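Local structure of Cap5O (3OJO) at residues B[374-380]-B[398-404]; B[389-395]-B[412-417]. The protein oxidises UDP-N-acetyl-mannosamine with NAD as cofactor, a step in building the capsular polysaccharide of Staphylococcus aureus. One frame throughout, in Å; residues are numbered along the deposited sequence.

Contact 1. Residues B[374-380]-B[398-404]; sequences DASLVLI and MKHKVIF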
ATOM      1  N   ASP B 374       9.814  21.830  34.195  1.00 76.12           N
ATOM      2  CA  ASP B 374      10.980  21.025  34.603  1.00 76.61           C
ATOM      3  C   ASP B 374      11.121  19.693  33.850  1.00 79.98           C
ATOM      4  O   ASP B 374      11.797  18.771  34.325  1.00 80.14           O
ATOM      5  CB  ASP B 374      11.060  20.837  36.143  1.00 78.88           C
ATOM      6  CG  ASP B 374      11.013  22.122  36.963  1.00 86.18           C
ATOM      7  OD1 ASP B 374      11.926  22.971  36.802  1.00 84.82           O
ATOM      8  OD2 ASP B 374      10.096  22.253  37.801  1.00 91.52           O
ATOM      9  N   ALA B 375      10.489  19.606  32.665  1.00 74.73           N
ATOM     10  CA  ALA B 375      10.513  18.414  31.829  1.00 73.03           C
ATOM     11  C   ALA B 375      11.814  18.299  31.040  1.00 73.06           C
ATOM     12  O   ALA B 375      12.365  19.309  30.589  1.00 72.60           O
ATOM     13  CB  ALA B 375       9.318  18.406  30.892  1.00 73.66           C
ATOM     14  N   SER B 376      12.305  17.052  30.896  1.00 66.69           N
ATOM     15  CA  SER B 376      13.509  16.724  30.129  1.00 65.13           C
ATOM     16  C   SER B 376      13.192  16.500  28.637  1.00 64.92           C
ATOM     17  O   SER B 376      14.058  16.757  27.802  1.00 64.49           O
ATOM     18  CB  SER B 376      14.194  15.493  30.706  1.00 69.08           C
ATOM     19  OG  SER B 376      14.579  15.721  32.051  1.00 81.66           O
ATOM     20  N   LEU B 377      11.956  16.044  28.304  1.00 58.31           N
ATOM     21  CA  LEU B 377      11.512  15.769  26.927  1.00 56.11           C
ATOM     22  C   LEU B 377      10.030  16.077  26.673  1.00 56.68           C
ATOM     23  O   LEU B 377       9.188  15.712  27.479  1.00 56.10           O
ATOM     24  CB  LEU B 377      11.838  14.294  26.555  1.00 55.53           C
ATOM     25  CG  LEU B 377      11.196  13.673  25.296  1.00 59.24           C
ATOM     26  CD1 LEU B 377      11.833  14.184  23.998  1.00 59.41           C
ATOM     27  CD2 LEU B 377      11.214  12.160  25.366  1.00 58.88           C
ATOM     28  N   VAL B 378       9.726  16.749  25.545  1.00 52.57           N
ATOM     29  CA  VAL B 378       8.354  16.989  25.050  1.00 51.46           C
ATOM     30  C   VAL B 378       8.083  15.948  23.949  1.00 51.48           C
ATOM     31  O   VAL B 378       8.791  15.890  22.932  1.00 50.12           O
ATOM     32  CB  VAL B 378       8.044  18.448  24.620  1.00 54.91           C
ATOM     33  CG1 VAL B 378       6.965  18.511  23.533  1.00 53.99           C
ATOM     34  CG2 VAL B 378       7.625  19.276  25.833  1.00 54.82           C
ATOM     35  N   LEU B 379       7.107  15.083  24.207  1.00 45.69           N
ATOM     36  CA  LEU B 379       6.755  14.006  23.300  1.00 44.41           C
ATOM     37  C   LEU B 379       5.506  14.349  22.490  1.00 47.24           C
ATOM     38  O   LEU B 379       4.411  14.401  23.050  1.00 46.45           O
ATOM     39  CB  LEU B 379       6.598  12.684  24.088  1.00 43.71           C
ATOM     40  CG  LEU B 379       6.482  11.382  23.298  1.00 47.36           C
ATOM     41  CD1 LEU B 379       7.681  11.168  22.360  1.00 47.20           C
ATOM     42  CD2 LEU B 379       6.321  10.202  24.234  1.00 47.80           C
ATOM     43  N   ILE B 380       5.672  14.570  21.167  1.00 43.46           N
ATOM     44  CA  ILE B 380       4.524  14.864  20.303  1.00 43.51           C
ATOM     45  C   ILE B 380       3.914  13.591  19.651  1.00 45.22           C
ATOM     46  O   ILE B 380       4.522  12.953  18.786  1.00 43.29           O
ATOM     47  CB  ILE B 380       4.742  16.040  19.333  1.00 46.72           C
ATOM     48  CG1 ILE B 380       5.492  17.186  20.031  1.00 46.12           C
ATOM     49  CG2 ILE B 380       3.394  16.492  18.748  1.00 49.35           C
ATOM     50  CD1 ILE B 380       5.630  18.409  19.255  1.00 51.67           C
ATOM     51  N   MET B 398      11.215  24.217  30.574  1.00 72.15           N
ATOM     52  CA  MET B 398      11.799  22.867  30.511  1.00 70.57           C
ATOM     53  C   MET B 398      13.193  22.748  31.128  1.00 72.01           C
ATOM     54  O   MET B 398      14.009  23.660  30.980  1.00 71.41           O
ATOM     55  CB  MET B 398      11.866  22.373  29.057  1.00 72.48           C
ATOM     56  CG  MET B 398      10.569  21.815  28.527  1.00 75.22           C
ATOM     57  SD  MET B 398      10.891  20.823  27.051  1.00 78.16           S
ATOM     58  CE  MET B 398      10.957  19.276  27.690  1.00 74.72           C
ATOM     59  N   LYS B 399      13.482  21.583  31.749  1.00 67.47           N
ATOM     60  CA  LYS B 399      14.787  21.247  32.336  1.00 67.10           C
ATOM     61  C   LYS B 399      15.796  21.042  31.200  1.00 74.08           C
ATOM     62  O   LYS B 399      16.987  21.320  31.371  1.00 74.03           O
ATOM     63  CB  LYS B 399      14.683  19.981  33.209  1.00 67.96           C
ATOM     64  CG  LYS B 399      15.960  19.621  33.950  1.00 68.19           C
ATOM     65  CD  LYS B 399      15.761  18.530  34.982  1.00 75.12           C
ATOM     66  CE  LYS B 399      17.041  18.278  35.744  1.00 88.01           C
ATOM     67  NZ  LYS B 399      16.801  17.566  37.024  1.00 98.34           N
ATOM     68  N   HIS B 400      15.304  20.537  30.043  1.00 71.92           N
ATOM     69  CA  HIS B 400      16.059  20.311  28.810  1.00 71.87           C
ATOM     70  C   HIS B 400      15.107  20.570  27.652  1.00 75.93           C
ATOM     71  O   HIS B 400      14.071  19.921  27.568  1.00 75.93           O
ATOM     72  CB  HIS B 400      16.590  18.871  28.741  1.00 72.65           C
ATOM     73  CG  HIS B 400      17.527  18.510  29.849  1.00 76.00           C
ATOM     74  ND1 HIS B 400      18.847  18.922  29.844  1.00 77.72           N
ATOM     75  CD2 HIS B 400      17.302  17.768  30.957  1.00 77.60           C
ATOM     76  CE1 HIS B 400      19.378  18.428  30.953  1.00 77.06           C
ATOM     77  NE2 HIS B 400      18.488  17.722  31.652  1.00 77.31           N
ATOM     78  N   LYS B 401      15.426  21.535  26.783  1.00 72.48           N
ATOM     79  CA  LYS B 401      14.574  21.864  25.643  1.00 72.14           C
ATOM     80  C   LYS B 401      14.747  20.874  24.463  1.00 74.62           C
ATOM     81  O   LYS B 401      15.399  21.191  23.457  1.00 73.82           O
ATOM     82  CB  LYS B 401      14.743  23.335  25.216  1.00 75.46           C
ATOM     83  CG  LYS B 401      14.230  24.345  26.241  1.00 95.67           C
ATOM     84  CD  LYS B 401      14.377  25.775  25.731  1.00107.91           C
ATOM     85  CE  LYS B 401      14.365  26.793  26.844  1.00120.73           C
ATOM     86  NZ  LYS B 401      14.446  28.183  26.320  1.00131.29           N
ATOM     87  N   VAL B 402      14.183  19.651  24.615  1.00 69.85           N
ATOM     88  CA  VAL B 402      14.218  18.621  23.565  1.00 68.43           C
ATOM     89  C   VAL B 402      12.816  18.139  23.175  1.00 67.32           C
ATOM     90  O   VAL B 402      11.973  17.913  24.045  1.00 66.96           O
ATOM     91  CB  VAL B 402      15.258  17.470  23.742  1.00 73.03           C
ATOM     92  CG1 VAL B 402      16.611  17.991  24.230  1.00 73.03           C
ATOM     93  CG2 VAL B 402      14.749  16.363  24.646  1.00 72.93           C
ATOM     94  N   ILE B 403      12.568  18.021  21.862  1.00 60.01           N
ATOM     95  CA  ILE B 403      11.298  17.571  21.290  1.00 57.45           C
ATOM     96  C   ILE B 403      11.502  16.329  20.409  1.00 58.98           C
ATOM     97  O   ILE B 403      12.305  16.376  19.471  1.00 58.51           O
ATOM     98  CB  ILE B 403      10.611  18.703  20.463  1.00 59.98           C
ATOM     99  CG1 ILE B 403      10.260  19.924  21.332  1.00 60.39           C
ATOM    100  CG2 ILE B 403       9.364  18.171  19.712  1.00 59.81           C
ATOM    101  CD1 ILE B 403       9.768  21.118  20.560  1.00 66.94           C
ATOM    102  N   PHE B 404      10.747  15.236  20.690  1.00 52.31           N
ATOM    103  CA  PHE B 404      10.685  14.048  19.836  1.00 49.75           C
ATOM    104  C   PHE B 404       9.263  13.996  19.257  1.00 51.31           C
ATOM    105  O   PHE B 404       8.289  13.674  19.954  1.00 50.75           O
ATOM    106  CB  PHE B 404      11.077  12.732  20.537  1.00 50.77           C
ATOM    107  CG  PHE B 404      10.973  11.511  19.644  1.00 51.37           C
ATOM    108  CD1 PHE B 404      11.294  11.584  18.287  1.00 53.53           C
ATOM    109  CD2 PHE B 404      10.557  10.289  20.155  1.00 52.37           C
ATOM    110  CE1 PHE B 404      11.168  10.467  17.460  1.00 52.79           C
ATOM    111  CE2 PHE B 404      10.451   9.170  19.327  1.00 54.11           C
ATOM    112  CZ  PHE B 404      10.766   9.268  17.990  1.00 51.93           C
TER
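Val378 and Ile403 sit side by side in neighbouring parallel strands, 377-380 and 402-404; these paired strands, together with Met398, form the closely packed part, where backbone bonds and apolar side chains interlock. Three backbone bonds join the strands: Val378 N to Val402 O at 2.9 Å, nearly straight at 176°, then Phe404 N to Val378 O, and Ile380 N to Phe404 O at 3.0 Å. Beta-branched Val378, Val402, Ile380 and Ile403 suit extended backbone, and the leucines add apolar bulk. On one face, Ile380 CD1 meets Ile403 CG2 at 3.8 Å, with Val378 beside them. On the other, Leu377 crosses Val402 at about a right angle, its CD1 3.7 Å from Val402 CG2, while Leu379 runs alongside Phe404 and points the same way. Met398 prolongs the apolar packing: its unbranched chain bends at the sulfur (chi3 97°), carrying CE to 3.2 Å from Ala375 O and SD against Val378 CG2. Where strand pairing gives way to loop, Ala375 O receives His400 N at 3.2 Å and a weak bond from Lys399 N. Ser376 OG lies at the edge of the His400 ring, but bonds to the backbone O of Ser314, and His400 NE2 to its OG. The solvent side, at Asp374 and Lys399, is looser: Lys399 rests its CB on Asp374 O (3.3 Å), then its extended chain leads the charge away. In this Rossmann-like UDP-binding domain, strand 317-321 flanks 377-380, strand 418-420 lies beyond 402-404, and helix 286-312 covers the face bearing Leu377, Leu379 and Phe404.

Contact 2. Residues B[389-395]-B[412-417]; sequences NLSDSHF and SSFEDV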
ATOM      1  N   ASN B 389       2.647  25.696  14.847  1.00 66.32           N
ATOM      2  CA  ASN B 389       3.272  26.981  15.123  1.00 66.79           C
ATOM      3  C   ASN B 389       3.650  27.145  16.599  1.00 73.78           C
ATOM      4  O   ASN B 389       2.982  27.876  17.344  1.00 74.57           O
ATOM      5  CB  ASN B 389       2.357  28.098  14.627  1.00 65.96           C
ATOM      6  CG  ASN B 389       1.958  27.941  13.173  1.00 87.15           C
ATOM      7  OD1 ASN B 389       2.748  28.206  12.248  1.00 78.77           O
ATOM      8  ND2 ASN B 389       0.726  27.487  12.941  1.00 76.57           N
ATOM      9  N   LEU B 390       4.725  26.440  17.017  1.00 71.21           N
ATOM     10  CA  LEU B 390       5.269  26.486  18.378  1.00 71.52           C
ATOM     11  C   LEU B 390       6.694  27.058  18.333  1.00 78.00           C
ATOM     12  O   LEU B 390       7.530  26.552  17.584  1.00 77.92           O
ATOM     13  CB  LEU B 390       5.287  25.084  19.054  1.00 71.10           C
ATOM     14  CG  LEU B 390       3.957  24.345  19.328  1.00 74.47           C
ATOM     15  CD1 LEU B 390       4.222  22.964  19.892  1.00 73.88           C
ATOM     16  CD2 LEU B 390       3.065  25.102  20.301  1.00 76.12           C
ATOM     17  N   SER B 391       6.962  28.112  19.122  1.00 75.97           N
ATOM     18  CA  SER B 391       8.273  28.766  19.210  1.00 76.12           C
ATOM     19  C   SER B 391       9.009  28.313  20.481  1.00 78.79           C
ATOM     20  O   SER B 391       8.418  27.614  21.295  1.00 78.29           O
ATOM     21  CB  SER B 391       8.110  30.285  19.201  1.00 80.84           C
ATOM     22  OG  SER B 391       9.345  30.927  18.928  1.00 92.86           O
ATOM     23  N   ASP B 392      10.289  28.722  20.655  1.00 74.75           N
ATOM     24  CA  ASP B 392      11.138  28.390  21.817  1.00 73.79           C
ATOM     25  C   ASP B 392      10.551  28.937  23.136  1.00 76.60           C
ATOM     26  O   ASP B 392      10.844  28.400  24.214  1.00 75.22           O
ATOM     27  CB  ASP B 392      12.580  28.916  21.615  1.00 75.07           C
ATOM     28  CG  ASP B 392      13.237  28.602  20.274  1.00 80.18           C
ATOM     29  OD1 ASP B 392      14.446  28.285  20.267  1.00 78.68           O
ATOM     30  OD2 ASP B 392      12.562  28.756  19.227  1.00 85.42           O
ATOM     31  N   SER B 393       9.709  30.000  23.024  1.00 72.66           N
ATOM     32  CA  SER B 393       9.023  30.696  24.112  1.00 72.29           C
ATOM     33  C   SER B 393       8.131  29.756  24.934  1.00 76.94           C
ATOM     34  O   SER B 393       8.031  29.927  26.154  1.00 76.95           O
ATOM     35  CB  SER B 393       8.173  31.832  23.547  1.00 75.89           C
ATOM     36  OG  SER B 393       8.750  32.434  22.398  1.00 84.37           O
ATOM     37  N   HIS B 394       7.481  28.777  24.261  1.00 73.29           N
ATOM     38  CA  HIS B 394       6.568  27.785  24.849  1.00 73.00           C
ATOM     39  C   HIS B 394       7.272  26.762  25.731  1.00 76.99           C
ATOM     40  O   HIS B 394       6.671  26.234  26.668  1.00 76.92           O
ATOM     41  CB  HIS B 394       5.820  27.034  23.743  1.00 73.64           C
ATOM     42  CG  HIS B 394       5.013  27.914  22.851  1.00 76.90           C
ATOM     43  ND1 HIS B 394       3.684  28.179  23.115  1.00 78.73           N
ATOM     44  CD2 HIS B 394       5.372  28.553  21.715  1.00 78.63           C
ATOM     45  CE1 HIS B 394       3.274  28.967  22.135  1.00 78.15           C
ATOM     46  NE2 HIS B 394       4.255  29.215  21.264  1.00 78.51           N
ATOM     47  N   PHE B 395       8.532  26.472  25.413  1.00 73.57           N
ATOM     48  CA  PHE B 395       9.351  25.468  26.086  1.00 73.81           C
ATOM     49  C   PHE B 395      10.372  26.049  27.097  1.00 79.35           C
ATOM     50  O   PHE B 395      11.230  25.302  27.587  1.00 79.53           O
ATOM     51  CB  PHE B 395      10.027  24.568  25.020  1.00 75.40           C
ATOM     52  CG  PHE B 395       9.074  24.142  23.923  1.00 76.99           C
ATOM     53  CD1 PHE B 395       8.123  23.153  24.149  1.00 80.19           C
ATOM     54  CD2 PHE B 395       9.088  24.768  22.684  1.00 79.27           C
ATOM     55  CE1 PHE B 395       7.221  22.786  23.149  1.00 80.95           C
ATOM     56  CE2 PHE B 395       8.182  24.401  21.685  1.00 81.76           C
ATOM     57  CZ  PHE B 395       7.257  23.413  21.925  1.00 79.86           C
ATOM     58  N   SER B 412       7.698  25.197  12.577  1.00 80.87           N
ATOM     59  CA  SER B 412       8.533  26.341  12.974  1.00 81.53           C
ATOM     60  C   SER B 412       9.926  25.886  13.432  1.00 88.29           C
ATOM     61  O   SER B 412      10.024  25.004  14.288  1.00 88.25           O
ATOM     62  CB  SER B 412       7.851  27.118  14.096  1.00 83.62           C
ATOM     63  OG  SER B 412       7.508  26.249  15.163  1.00 86.25           O
ATOM     64  N   SER B 413      10.999  26.483  12.872  1.00 86.78           N
ATOM     65  CA  SER B 413      12.379  26.147  13.262  1.00 87.33           C
ATOM     66  C   SER B 413      12.767  26.834  14.574  1.00 91.76           C
ATOM     67  O   SER B 413      12.287  27.936  14.861  1.00 91.85           O
ATOM     68  CB  SER B 413      13.374  26.495  12.158  1.00 91.33           C
ATOM     69  OG  SER B 413      14.664  25.986  12.466  1.00 99.92           O
ATOM     70  N   PHE B 414      13.629  26.176  15.366  1.00 87.94           N
ATOM     71  CA  PHE B 414      14.086  26.665  16.673  1.00 87.55           C
ATOM     72  C   PHE B 414      15.601  26.940  16.685  1.00 92.53           C
ATOM     73  O   PHE B 414      16.268  26.801  15.655  1.00 92.47           O
ATOM     74  CB  PHE B 414      13.778  25.622  17.761  1.00 88.85           C
ATOM     75  CG  PHE B 414      12.379  25.068  17.809  1.00 89.73           C
ATOM     76  CD1 PHE B 414      11.422  25.633  18.639  1.00 92.46           C
ATOM     77  CD2 PHE B 414      12.042  23.927  17.095  1.00 91.70           C
ATOM     78  CE1 PHE B 414      10.141  25.089  18.728  1.00 93.14           C
ATOM     79  CE2 PHE B 414      10.756  23.389  17.173  1.00 94.45           C
ATOM     80  CZ  PHE B 414       9.818  23.970  17.996  1.00 92.28           C
ATOM     81  N   GLU B 415      16.138  27.313  17.867  1.00 89.33           N
ATOM     82  CA  GLU B 415      17.565  27.534  18.103  1.00 88.77           C
ATOM     83  C   GLU B 415      17.946  26.940  19.454  1.00 90.62           C
ATOM     84  O   GLU B 415      18.793  26.043  19.500  1.00 90.66           O
ATOM     85  CB  GLU B 415      17.952  29.017  17.991  1.00 90.27           C
ATOM     86  CG  GLU B 415      19.373  29.229  17.481  1.00101.65           C
ATOM     87  CD  GLU B 415      20.480  29.071  18.509  1.00119.58           C
ATOM     88  OE1 GLU B 415      20.736  30.041  19.260  1.00112.77           O
ATOM     89  OE2 GLU B 415      21.109  27.988  18.548  1.00106.70           O
ATOM     90  N   ASP B 416      17.279  27.390  20.542  1.00 85.57           N
ATOM     91  CA  ASP B 416      17.507  26.883  21.908  1.00 84.76           C
ATOM     92  C   ASP B 416      17.024  25.431  22.031  1.00 85.71           C
ATOM     93  O   ASP B 416      17.622  24.650  22.776  1.00 85.12           O
ATOM     94  CB  ASP B 416      16.752  27.717  22.972  1.00 86.67           C
ATOM     95  CG  ASP B 416      16.811  29.222  22.829  1.00 98.16           C
ATOM     96  OD1 ASP B 416      17.857  29.813  23.188  1.00 99.08           O
ATOM     97  OD2 ASP B 416      15.785  29.819  22.438  1.00103.89           O
ATOM     98  N   VAL B 417      15.941  25.086  21.292  1.00 79.81           N
ATOM     99  CA  VAL B 417      15.260  23.789  21.343  1.00 78.14           C
ATOM    100  C   VAL B 417      15.846  22.796  20.332  1.00 77.92           C
ATOM    101  O   VAL B 417      16.009  23.136  19.156  1.00 76.79           O
ATOM    102  CB  VAL B 417      13.713  23.937  21.173  1.00 82.21           C
ATOM    103  CG1 VAL B 417      12.991  22.637  21.501  1.00 81.68           C
ATOM    104  CG2 VAL B 417      13.142  25.084  22.018  1.00 82.33           C
TER
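Leu390 meets Ser412 and Phe414 through its carbonyl: Leu390 O lies 3.2 Å from Phe414 CE1, oblique to the ring. Ser412 OG also donates to this oxygen, at a modelled length too short to be trusted in detail. Ser391 keeps its side chain turned away and offers backbone to the edge of the Phe414 ring. Asp392 carries most of the contact. With CG beside its own backbone N (chi1 -48°), its carboxylate reaches across to the loop at 414-416. OD1 accepts Glu415 N at 3.1 Å on its syn lone pair, and Asp416 N at 3.0 Å nearly along the C-O axis, so one oxygen grips two successive amides. Aspartate suits this place, being short enough to fit and rich in acceptors. Its OD2 lies 3.4 Å from Phe414 CD1, near the plane of that ring, where the slightly positive C-H edge is a tolerable neighbour. Farther on, Phe395 closes the inner end: its CE2 comes to 3.6 Å from Phe414 CE1, the ring planes 70° apart, and its CD2 packs on Val417 CG2 at 4.1 Å. Both rings and Val417 also touch Ile403 of strand 402-405. Against the two amide bonds stands Asp416, whose OD2 is 3.0 Å from Asp392 OD1 with the carboxylate planes almost perpendicular; this crowding of acids would probably raise the pKa of one of them, while the amides should favour a charged Asp392.

How the contacts relate
Contact 1 belongs to the core of the parallel sheet, whereas contact 2 ties together, nearer the surface, the loops that lead into strands 402-405 and 418-420. Their segments alternate along the chain: contact 1 pairs two strands by regular backbone bonding, and contact 2 joins the loops that follow them, through a side-chain carboxylate holding backbone amides, so both hold neighbouring parts of the same sheet region. Aliphatic residues dominate the first, acids and aromatics the second. Ile403 bridges the two, its CD1 lying 3.7 Å from both Phe395 CZ and Val417 CG1. Lys401, which faces away from 374-380 in contact 1, packs instead against Phe395 and Val417.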